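3-methyladenine DNA glycosylase (Helicobacter pylori, PDB 1PU7) probably excises 3-methyladenine from alkylated DNA, as a base-excision repair glycosylase of the HhH-GPD superfamily. Local coordinates at residues A[12-17]-A[207-212]; A[21-26]-A[194-199]; A[53-58]-A[82-87]. All coordinates share one frame; numbering follows the deposited sequence. Where two conformers were deposited one is given.

Contact 1 (A[12-17]-A[207-212]). With 39A (6-amino-3,9-dimethyl-9H-purin-3-ium), chain C.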
loop_
_atom_site.group_PDB
_atom_site.type_symbol
_atom_site.label_atom_id
_atom_site.label_comp_id
_atom_site.label_asym_id
_atom_site.label_seq_id
_atom_site.Cartn_x
_atom_site.Cartn_y
_atom_site.Cartn_z
ATOM N N LYS A 12 -11.642 -13.860 6.821
ATOM C CA LYS A 12 -12.889 -13.161 6.619
ATOM C C LYS A 12 -13.871 -13.469 7.762
ATOM O O LYS A 12 -14.592 -12.583 8.222
ATOM C CB LYS A 12 -13.493 -13.542 5.280
ATOM C CG LYS A 12 -14.744 -12.723 4.961
ATOM C CD LYS A 12 -14.780 -12.339 3.537
ATOM C CE LYS A 12 -15.824 -11.261 3.335
ATOM N NZ LYS A 12 -17.052 -11.519 4.094
ATOM N N SER A 13 -13.903 -14.711 8.229
ATOM C CA SER A 13 -14.827 -15.068 9.328
ATOM C C SER A 13 -14.555 -14.367 10.682
ATOM O O SER A 13 -15.420 -14.350 11.562
ATOM C CB SER A 13 -14.957 -16.577 9.479
ATOM O OG SER A 13 -13.799 -17.092 10.081
ATOM N N LEU A 14 -13.391 -13.742 10.812
ATOM C CA LEU A 14 -12.996 -13.057 12.036
ATOM C C LEU A 14 -13.463 -11.607 12.115
ATOM O O LEU A 14 -13.448 -10.989 13.202
ATOM C CB LEU A 14 -11.478 -13.121 12.205
ATOM C CG LEU A 14 -10.892 -14.517 12.440
ATOM C CD1 LEU A 14 -9.373 -14.445 12.366
ATOM C CD2 LEU A 14 -11.345 -15.080 13.798
ATOM N N ASP A 15 -13.858 -11.063 10.968
ATOM C CA ASP A 15 -14.365 -9.703 10.891
ATOM C C ASP A 15 -13.345 -8.664 11.351
ATOM O O ASP A 15 -13.672 -7.703 12.071
ATOM C CB ASP A 15 -15.669 -9.585 11.675
ATOM C CG ASP A 15 -16.858 -9.441 10.766
ATOM O OD1 ASP A 15 -17.078 -8.305 10.259
ATOM O OD2 ASP A 15 -17.599 -10.412 10.475
ATOM N N LEU A 16 -12.110 -8.866 10.918
ATOM C CA LEU A 16 -10.998 -7.998 11.294
ATOM C C LEU A 16 -11.144 -6.603 10.739
ATOM O O LEU A 16 -10.468 -5.693 11.204
ATOM C CB LEU A 16 -9.648 -8.574 10.834
ATOM C CG LEU A 16 -9.362 -9.992 11.293
ATOM C CD1 LEU A 16 -8.573 -10.770 10.239
ATOM C CD2 LEU A 16 -8.666 -9.967 12.624
ATOM N N LEU A 17 -12.008 -6.420 9.745
ATOM C CA LEU A 17 -12.093 -5.108 9.090
ATOM C C LEU A 17 -13.376 -4.368 9.448
ATOM O O LEU A 17 -13.702 -3.346 8.836
ATOM C CB LEU A 17 -11.922 -5.237 7.561
ATOM C CG LEU A 17 -10.624 -5.886 7.045
ATOM C CD1 LEU A 17 -10.468 -5.705 5.535
ATOM C CD2 LEU A 17 -9.347 -5.406 7.762
ATOM N N VAL A 207 -2.495 -7.952 8.018
ATOM C CA VAL A 207 -1.901 -6.918 8.859
ATOM C C VAL A 207 -2.655 -6.796 10.216
ATOM O O VAL A 207 -2.025 -6.881 11.276
ATOM C CB VAL A 207 -1.772 -5.553 8.130
ATOM C CG1 VAL A 207 -1.331 -4.463 9.096
ATOM C CG2 VAL A 207 -0.760 -5.618 6.977
ATOM N N GLU A 208 -3.984 -6.643 10.179
ATOM C CA GLU A 208 -4.782 -6.505 11.404
ATOM C C GLU A 208 -4.683 -7.747 12.277
ATOM O O GLU A 208 -4.561 -7.648 13.491
ATOM C CB GLU A 208 -6.256 -6.245 11.093
ATOM C CG GLU A 208 -6.490 -4.980 10.272
ATOM C CD GLU A 208 -6.104 -3.719 11.023
ATOM O OE1 GLU A 208 -5.956 -2.669 10.380
ATOM O OE2 GLU A 208 -5.973 -3.779 12.259
ATOM N N PHE A 209 -4.745 -8.914 11.649
ATOM C CA PHE A 209 -4.601 -10.175 12.366
ATOM C C PHE A 209 -3.236 -10.195 13.050
ATOM O O PHE A 209 -3.129 -10.564 14.222
ATOM C CB PHE A 209 -4.739 -11.341 11.391
ATOM C CG PHE A 209 -4.500 -12.697 12.020
ATOM C CD1 PHE A 209 -3.206 -13.169 12.232
ATOM C CD2 PHE A 209 -5.578 -13.502 12.386
ATOM C CE1 PHE A 209 -2.988 -14.421 12.792
ATOM C CE2 PHE A 209 -5.369 -14.763 12.933
ATOM C CZ PHE A 209 -4.066 -15.220 13.143
ATOM N N SER A 210 -2.209 -9.780 12.317
ATOM C CA SER A 210 -0.843 -9.789 12.835
ATOM C C SER A 210 -0.652 -8.778 13.971
ATOM O O SER A 210 -0.110 -9.127 15.019
ATOM C CB SER A 210 0.173 -9.579 11.717
ATOM O OG SER A 210 0.072 -10.622 10.755
ATOM N N LYS A 211 -1.132 -7.551 13.768
ATOM C CA LYS A 211 -1.105 -6.511 14.795
ATOM C C LYS A 211 -1.843 -6.935 16.062
ATOM O O LYS A 211 -1.393 -6.643 17.170
ATOM C CB LYS A 211 -1.700 -5.200 14.252
ATOM C CG LYS A 211 -0.642 -4.215 13.715
ATOM C CD LYS A 211 -1.193 -3.294 12.612
ATOM C CE LYS A 211 -1.439 -1.872 13.110
ATOM N NZ LYS A 211 -2.863 -1.430 12.888
ATOM N N GLN A 212 -2.957 -7.644 15.891
ATOM C CA GLN A 212 -3.788 -8.081 17.014
ATOM C C GLN A 212 -3.241 -9.287 17.794
ATOM O O GLN A 212 -3.740 -9.583 18.877
ATOM C CB GLN A 212 -5.234 -8.338 16.551
ATOM C CG GLN A 212 -6.149 -7.093 16.646
ATOM C CD GLN A 212 -7.435 -7.203 15.819
ATOM O OE1 GLN A 212 -7.668 -6.388 14.918
ATOM N NE2 GLN A 212 -8.276 -8.186 16.135
HETATM N N6 39A C . -4.720 0.694 8.971
HETATM C C6 39A C . -3.428 0.306 8.819
HETATM C C5 39A C . -2.867 0.553 7.596
HETATM N N7 39A C . -3.351 1.140 6.431
HETATM C C4 39A C . -1.508 0.152 7.417
HETATM N N9 39A C . -1.159 0.471 6.193
HETATM C C8 39A C . -2.249 1.060 5.617
HETATM C C9M 39A C . 0.213 0.170 5.728
HETATM N N3 39A C . -0.777 -0.474 8.453
HETATM C C3M 39A C . 0.618 -0.911 8.252
HETATM C C2 39A C . -1.410 -0.689 9.623
HETATM N N1 39A C . -2.691 -0.308 9.793
#
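Leu14, Leu16 and Leu17, in and after the turn that ends helix 4-12, lean against Glu208, Phe209 and Gln212 of helix 207-212, a short C-terminal helix whose other side reaches the bound methylated purine. The chain changes course through a type I turn from Lys12 to Asp15, closed by a bond from Asp15 N to Lys12 O, and Asp15 itself takes a positive phi of 60°. The three leucines then meet the helix by van der Waals contact, with no polar bond between the two segments. Leu16 touches the helix most broadly: its CB sits 4.1 Å from Glu208 CB, where the backbones come closest, while its two methyls divide the work. CD1 rests 4.0 Å from Phe209 CB, and CD2 reaches Gln212 NE2 at 4.0 Å, meeting the extended end of that glutamine. Phe209 has its CG anti to the backbone N (chi1 176°), which places the ring edge where Leu14 CD1 meets it, in the ring plane and 3.9 Å from Phe209 CD2. Within this all-helical HhH-GPD protein the same ring also meets Phe156 edge-to-face and touches Leu11, tying the helix to 151-159 and 4-12. Leu17 comes across Glu208 at about a right angle, its CD2 3.8 Å from Glu208 CG. A bend about CB-CG (chi2 -65°) turns the carboxylate away, and its OE1 accepts a hydrogen bond from Trp24 NE1, so the aliphatic part is used by the leucines and the carboxylate by the pocket. On the ligand side Val207 CG1 lies 3.8 Å from C2 of the purine, and Lys211 NZ gives a weak hydrogen bond of 3.3 Å to its N1.

Contact 2 (A[21-26]-A[194-199]). With 39A (6-amino-3,9-dimethyl-9H-purin-3-ium), chain C.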
loop_
_atom_site.group_PDB
_atom_site.type_symbol
_atom_site.label_atom_id
_atom_site.label_comp_id
_atom_site.label_asym_id
_atom_site.label_seq_id
_atom_site.Cartn_x
_atom_site.Cartn_y
_atom_site.Cartn_z
ATOM N N PRO A 21 -12.162 1.339 6.595
ATOM C CA PRO A 21 -12.782 1.800 5.336
ATOM C C PRO A 21 -12.767 0.695 4.259
ATOM O O PRO A 21 -12.156 -0.371 4.446
ATOM C CB PRO A 21 -11.924 3.019 4.910
ATOM C CG PRO A 21 -10.629 2.917 5.664
ATOM C CD PRO A 21 -10.867 1.993 6.864
ATOM N N ALA A 22 -13.446 0.946 3.150
ATOM C CA ALA A 22 -13.696 -0.076 2.142
ATOM C C ALA A 22 -12.424 -0.733 1.572
ATOM O O ALA A 22 -12.417 -1.918 1.333
ATOM C CB ALA A 22 -14.594 0.493 0.982
ATOM N N TRP A 23 -11.361 0.036 1.372
ATOM C CA TRP A 23 -10.123 -0.515 0.815
ATOM C C TRP A 23 -9.070 -0.697 1.900
ATOM O O TRP A 23 -7.891 -0.868 1.603
ATOM C CB TRP A 23 -9.581 0.405 -0.278
ATOM C CG TRP A 23 -10.272 0.285 -1.593
ATOM C CD1 TRP A 23 -11.575 0.598 -1.863
ATOM C CD2 TRP A 23 -9.717 -0.225 -2.827
ATOM N NE1 TRP A 23 -11.849 0.356 -3.189
ATOM C CE2 TRP A 23 -10.730 -0.146 -3.805
ATOM C CE3 TRP A 23 -8.456 -0.716 -3.207
ATOM C CZ2 TRP A 23 -10.530 -0.553 -5.150
ATOM C CZ3 TRP A 23 -8.252 -1.122 -4.530
ATOM C CH2 TRP A 23 -9.287 -1.028 -5.488
ATOM N N TRP A 24 -9.512 -0.670 3.157
ATOM C CA TRP A 24 -8.644 -0.779 4.353
ATOM C C TRP A 24 -7.695 0.398 4.581
ATOM O O TRP A 24 -7.771 1.020 5.622
ATOM C CB TRP A 24 -7.899 -2.094 4.409
ATOM C CG TRP A 24 -6.967 -2.259 5.590
ATOM C CD1 TRP A 24 -7.317 -2.433 6.909
ATOM C CD2 TRP A 24 -5.533 -2.260 5.556
ATOM N NE1 TRP A 24 -6.188 -2.575 7.683
ATOM C CE2 TRP A 24 -5.078 -2.455 6.882
ATOM C CE3 TRP A 24 -4.582 -2.145 4.529
ATOM C CZ2 TRP A 24 -3.721 -2.554 7.205
ATOM C CZ3 TRP A 24 -3.241 -2.238 4.844
ATOM C CH2 TRP A 24 -2.818 -2.440 6.189
ATOM N N TRP A 25 -6.809 0.679 3.625
ATOM C CA TRP A 25 -5.921 1.822 3.684
ATOM C C TRP A 25 -6.758 3.099 3.686
ATOM O O TRP A 25 -7.557 3.296 2.783
ATOM C CB TRP A 25 -5.038 1.828 2.433
ATOM C CG TRP A 25 -3.721 2.537 2.588
ATOM C CD1 TRP A 25 -3.505 3.888 2.766
ATOM C CD2 TRP A 25 -2.434 1.930 2.502
ATOM N NE1 TRP A 25 -2.147 4.141 2.841
ATOM C CE2 TRP A 25 -1.465 2.952 2.721
ATOM C CE3 TRP A 25 -1.992 0.604 2.330
ATOM C CZ2 TRP A 25 -0.080 2.704 2.688
ATOM C CZ3 TRP A 25 -0.592 0.339 2.358
ATOM C CH2 TRP A 25 0.338 1.396 2.505
ATOM N N PRO A 26 -6.596 3.957 4.697
ATOM C CA PRO A 26 -7.334 5.246 4.739
ATOM C C PRO A 26 -7.012 6.129 3.538
ATOM O O PRO A 26 -5.843 6.267 3.185
ATOM C CB PRO A 26 -6.831 5.934 6.020
ATOM C CG PRO A 26 -6.149 4.856 6.846
ATOM C CD PRO A 26 -5.709 3.750 5.869
ATOM N N SER A 194 -14.212 -5.409 -6.547
ATOM C CA SER A 194 -13.251 -5.856 -7.548
ATOM C C SER A 194 -12.168 -6.696 -6.899
ATOM O O SER A 194 -12.027 -6.729 -5.686
ATOM C CB SER A 194 -12.581 -4.651 -8.196
ATOM O OG SER A 194 -11.791 -3.938 -7.238
ATOM N N LEU A 195 -11.394 -7.372 -7.730
ATOM C CA LEU A 195 -10.296 -8.188 -7.257
ATOM C C LEU A 195 -9.214 -7.311 -6.603
ATOM O O LEU A 195 -8.598 -7.704 -5.594
ATOM C CB LEU A 195 -9.726 -9.007 -8.440
ATOM C CG LEU A 195 -8.438 -9.790 -8.160
ATOM C CD1 LEU A 195 -8.657 -10.749 -7.029
ATOM C CD2 LEU A 195 -8.014 -10.544 -9.439
ATOM N N ALA A 196 -8.990 -6.123 -7.163
ATOM C CA ALA A 196 -8.022 -5.204 -6.589
ATOM C C ALA A 196 -8.452 -4.886 -5.148
ATOM O O ALA A 196 -7.641 -4.933 -4.258
ATOM C CB ALA A 196 -7.928 -3.916 -7.419
ATOM N N GLN A 197 -9.732 -4.588 -4.964
ATOM C CA GLN A 197 -10.284 -4.268 -3.665
ATOM C C GLN A 197 -10.203 -5.482 -2.726
ATOM O O GLN A 197 -9.891 -5.336 -1.545
ATOM C CB GLN A 197 -11.715 -3.707 -3.769
ATOM C CG GLN A 197 -12.171 -3.121 -2.415
ATOM C CD GLN A 197 -13.612 -2.610 -2.383
ATOM O OE1 GLN A 197 -14.253 -2.425 -3.432
ATOM N NE2 GLN A 197 -14.116 -2.354 -1.169
ATOM N N LEU A 198 -10.470 -6.668 -3.276
ATOM C CA LEU A 198 -10.268 -7.906 -2.545
ATOM C C LEU A 198 -8.812 -8.024 -1.981
ATOM O O LEU A 198 -8.628 -8.261 -0.804
ATOM C CB LEU A 198 -10.641 -9.111 -3.410
ATOM C CG LEU A 198 -10.763 -10.393 -2.591
ATOM C CD1 LEU A 198 -11.853 -11.250 -3.142
ATOM C CD2 LEU A 198 -9.425 -11.134 -2.642
ATOM N N TYR A 199 -7.798 -7.856 -2.819
ATOM C CA TYR A 199 -6.411 -7.921 -2.354
ATOM C C TYR A 199 -6.093 -6.791 -1.379
ATOM O O TYR A 199 -5.305 -6.971 -0.420
ATOM C CB TYR A 199 -5.472 -7.758 -3.542
ATOM C CG TYR A 199 -5.367 -8.922 -4.488
ATOM C CD1 TYR A 199 -5.049 -8.698 -5.822
ATOM C CD2 TYR A 199 -5.542 -10.240 -4.047
ATOM C CE1 TYR A 199 -4.945 -9.742 -6.724
ATOM C CE2 TYR A 199 -5.388 -11.298 -4.922
ATOM C CZ TYR A 199 -5.101 -11.041 -6.276
ATOM O OH TYR A 199 -4.952 -12.080 -7.178
HETATM N N6 39A C . -4.720 0.694 8.971
HETATM C C6 39A C . -3.428 0.306 8.819
HETATM C C5 39A C . -2.867 0.553 7.596
HETATM N N7 39A C . -3.351 1.140 6.431
HETATM C C4 39A C . -1.508 0.152 7.417
HETATM N N9 39A C . -1.159 0.471 6.193
HETATM C C8 39A C . -2.249 1.060 5.617
HETATM C C9M 39A C . 0.213 0.170 5.728
HETATM N N3 39A C . -0.777 -0.474 8.453
HETATM C C3M 39A C . 0.618 -0.911 8.252
HETATM C C2 39A C . -1.410 -0.689 9.623
HETATM N N1 39A C . -2.691 -0.308 9.793
#
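Trp23 and Gln197 lie one over the other where the tryptophan-rich loop 21-26 meets the start of helix 195-203. Gln197 has its CG anti to the backbone N (chi1 -169°) and runs extended from there, so the whole chain passes across one face of the indole. CG stands 3.6 Å from the centroid of the five-membered ring, nearly on its normal, a CH-pi contact; CD follows at 3.5 Å from Trp23 NE1, with amide and indole planes only 11° apart. The far end of the indole meets the helix itself, CH2 lying 3.7 Å from Ala196 CB. Past the ring, Gln197 NE2 donates to Ala22 O at 3.1 Å (N-H...O 154°), approaching from above the carbonyl plane. Arg201 NH1 donates to the same oxygen. Ser194 caps the helix, its OG accepting from Gln197 N at 3.1 Å. The type I turn from Pro21 to Trp24 sends the next two indoles the other way, to the purine: it lies over one face of Trp24, with Trp24 CH2 3.2 Å from C4 of the purine, whereas its C8 edge points into the face of Trp25, with C8 3.2 Å from Trp25 CD2. The purine is formally cationic, so electron-rich indoles probably favour it electrostatically, while two donors on Ala22 O and an amide laid on Trp23 would restrain the loop that presents them.

Contact 3 (A[53-58]-A[82-87])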
loop_
_atom_site.group_PDB
_atom_site.type_symbol
_atom_site.label_atom_id
_atom_site.label_comp_id
_atom_site.label_asym_id
_atom_site.label_seq_id
_atom_site.Cartn_x
_atom_site.Cartn_y
_atom_site.Cartn_z
ATOM N N GLU A 53 -0.549 14.132 8.755
ATOM C CA GLU A 53 -1.261 15.206 9.422
ATOM C C GLU A 53 -0.404 16.469 9.427
ATOM O O GLU A 53 -0.940 17.569 9.284
ATOM C CB GLU A 53 -1.735 14.820 10.835
ATOM C CG GLU A 53 -3.113 14.160 10.892
ATOM C CD GLU A 53 -4.258 15.049 10.407
ATOM O OE1 GLU A 53 -4.633 16.002 11.123
ATOM O OE2 GLU A 53 -4.809 14.788 9.312
ATOM N N ASN A 54 0.916 16.299 9.529
ATOM C CA ASN A 54 1.868 17.423 9.432
ATOM C C ASN A 54 1.765 18.124 8.084
ATOM O O ASN A 54 1.719 19.364 8.007
ATOM C CB ASN A 54 3.302 16.932 9.629
ATOM C CG ASN A 54 3.649 16.649 11.091
ATOM O OD1 ASN A 54 2.882 16.961 12.026
ATOM N ND2 ASN A 54 4.832 16.086 11.299
ATOM N N LEU A 55 1.741 17.321 7.019
ATOM C CA LEU A 55 1.615 17.839 5.659
ATOM C C LEU A 55 0.273 18.515 5.470
ATOM O O LEU A 55 0.187 19.572 4.851
ATOM C CB LEU A 55 1.805 16.725 4.611
ATOM C CG LEU A 55 3.207 16.122 4.566
ATOM C CD1 LEU A 55 3.246 14.793 3.735
ATOM C CD2 LEU A 55 4.167 17.162 3.995
ATOM N N LYS A 56 -0.777 17.929 6.030
ATOM C CA LYS A 56 -2.096 18.556 5.942
ATOM C C LYS A 56 -2.146 19.831 6.770
ATOM O O LYS A 56 -2.656 20.830 6.306
ATOM C CB LYS A 56 -3.223 17.592 6.344
ATOM C CG LYS A 56 -3.310 16.373 5.447
ATOM C CD LYS A 56 -4.570 15.591 5.733
ATOM C CE LYS A 56 -4.393 14.106 5.546
ATOM N NZ LYS A 56 -5.709 13.455 5.124
ATOM N N ASN A 57 -1.601 19.814 7.983
ATOM C CA ASN A 57 -1.639 21.022 8.825
ATOM C C ASN A 57 -0.830 22.188 8.273
ATOM O O ASN A 57 -1.133 23.336 8.571
ATOM C CB ASN A 57 -1.273 20.738 10.279
ATOM C CG ASN A 57 -2.239 19.756 10.935
ATOM O OD1 ASN A 57 -3.397 19.595 10.490
ATOM N ND2 ASN A 57 -1.755 19.058 11.977
ATOM N N ALA A 58 0.175 21.882 7.454
ATOM C CA ALA A 58 1.000 22.909 6.827
ATOM C C ALA A 58 0.420 23.323 5.484
ATOM O O ALA A 58 1.021 24.110 4.767
ATOM C CB ALA A 58 2.397 22.406 6.643
ATOM N N GLU A 82 11.598 17.822 7.297
ATOM C CA GLU A 82 11.035 18.126 8.599
ATOM C C GLU A 82 9.624 17.584 8.803
ATOM O O GLU A 82 9.355 16.953 9.824
ATOM C CB GLU A 82 11.073 19.634 8.880
ATOM C CG GLU A 82 12.429 20.131 9.354
ATOM C CD GLU A 82 12.998 19.361 10.546
ATOM O OE1 GLU A 82 12.369 19.327 11.642
ATOM O OE2 GLU A 82 14.105 18.791 10.374
ATOM N N CYS A 83 8.718 17.821 7.859
ATOM C CA CYS A 83 7.335 17.381 8.052
ATOM C C CYS A 83 7.167 15.869 8.253
ATOM O O CYS A 83 6.225 15.426 8.925
ATOM C CB CYS A 83 6.456 17.800 6.876
ATOM S SG CYS A 83 6.498 19.519 6.345
ATOM N N VAL A 84 8.060 15.084 7.648
ATOM C CA VAL A 84 7.889 13.614 7.648
ATOM C C VAL A 84 8.784 12.948 8.691
ATOM O O VAL A 84 8.932 11.721 8.729
ATOM C CB VAL A 84 8.067 12.967 6.237
ATOM C CG1 VAL A 84 7.038 13.533 5.198
ATOM C CG2 VAL A 84 9.514 13.099 5.724
ATOM N N ARG A 85 9.365 13.768 9.552
ATOM C CA ARG A 85 10.113 13.270 10.708
ATOM C C ARG A 85 9.436 12.110 11.429
ATOM O O ARG A 85 10.112 11.137 11.696
ATOM C CB ARG A 85 10.370 14.387 11.714
ATOM C CG ARG A 85 11.576 15.233 11.349
ATOM C CD ARG A 85 12.022 16.220 12.448
ATOM N NE ARG A 85 13.170 15.679 13.168
ATOM C CZ ARG A 85 14.433 16.028 12.949
ATOM N NH1 ARG A 85 14.737 16.951 12.048
ATOM N NH2 ARG A 85 15.403 15.456 13.650
ATOM N N PRO A 86 8.137 12.185 11.763
ATOM C CA PRO A 86 7.540 11.138 12.613
ATOM C C PRO A 86 7.689 9.744 12.064
ATOM O O PRO A 86 7.779 8.795 12.857
ATOM C CB PRO A 86 6.063 11.532 12.711
ATOM C CG PRO A 86 6.074 13.009 12.469
ATOM C CD PRO A 86 7.137 13.209 11.391
ATOM N N SER A 87 7.738 9.600 10.746
ATOM C CA SER A 87 7.811 8.261 10.162
ATOM C C SER A 87 9.247 7.798 9.886
ATOM O O SER A 87 9.449 6.749 9.254
ATOM C CB SER A 87 6.900 8.101 8.928
ATOM O OG SER A 87 6.910 9.262 8.087
#
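Asn54 and Cys83 mark the closest backbone approach, their CA atoms 5.6 Å apart, where two helices are both near their C-terminal ends. Residues 53-57 are the last of helix 45-57. In the partner, helix 77-83 stops at Cys83, Val84 is the first residue to leave helical angles, and residues 85-87 form a short 3-10 segment. There Ser87 N bonds to Val84 O rather than to Cys83 O, and Asn54 uses the latter oxygen: ND2 donates to Cys83 O at 2.8 Å with an almost straight N-H...O angle of 170°. The acceptor lies in the plane of the Asn54 amide, though the donor is tilted 25° from the carbonyl plane. With CG beside its own backbone N (chi1 -77°), the asparagine extends its amide toward the C-terminal end of helix 77-83, and the same nitrogen lies 3.5 Å from Pro86 CG. Pro86 comes from the opposite direction and also touches Lys50 and Ser51 one turn back.

Leu55 supplies the apolar half. Its CD2 packs 3.7 Å from Cys83 CB and 4.1 Å from Cys83 SG, while CD1 lies 4.3 Å from Val84 CG1, a looser contact. Ile60, in the connecting loop, touches both Leu55 and Cys83. The sulfur is covalently linked to beta-mercaptoethanol, probably acquired from the crystallisation liquor, so its present state is that of a mixed disulfide. Nearby, Ser87 OG hydrogen-bonds Ser51 OG, adding a second polar tie to helix 45-57. An apolar helix-helix seam with a side-chain amide bonded to a helix-end carbonyl here joins neighbouring helices of the all-alpha HhH-GPD domain, consistent with the six-helix barrel part of this family's fold.

From the N terminus, helix 4-12 leads into residues 12-17, which contact 1 joins to 207-212 near the C terminus, so it closes the longest of the three loops. Residues 21-26 follow; contact 2, wholly within that span, ties this loop before helix 31-39 to the start of helix 195-203. Contact 3, 53-58 with 82-87, is a short local closure inside both. None cross. Contacts 1 and 2, with centres 14 Å apart, touch directly, Leu17 packing against Trp24; residues 21-26 and helix 207-212 both touch the purine. Contact 3 stands about 28 Å and 25 Å from them, centre to centre, where it ties the C-terminal ends of helices 45-57 and 77-83.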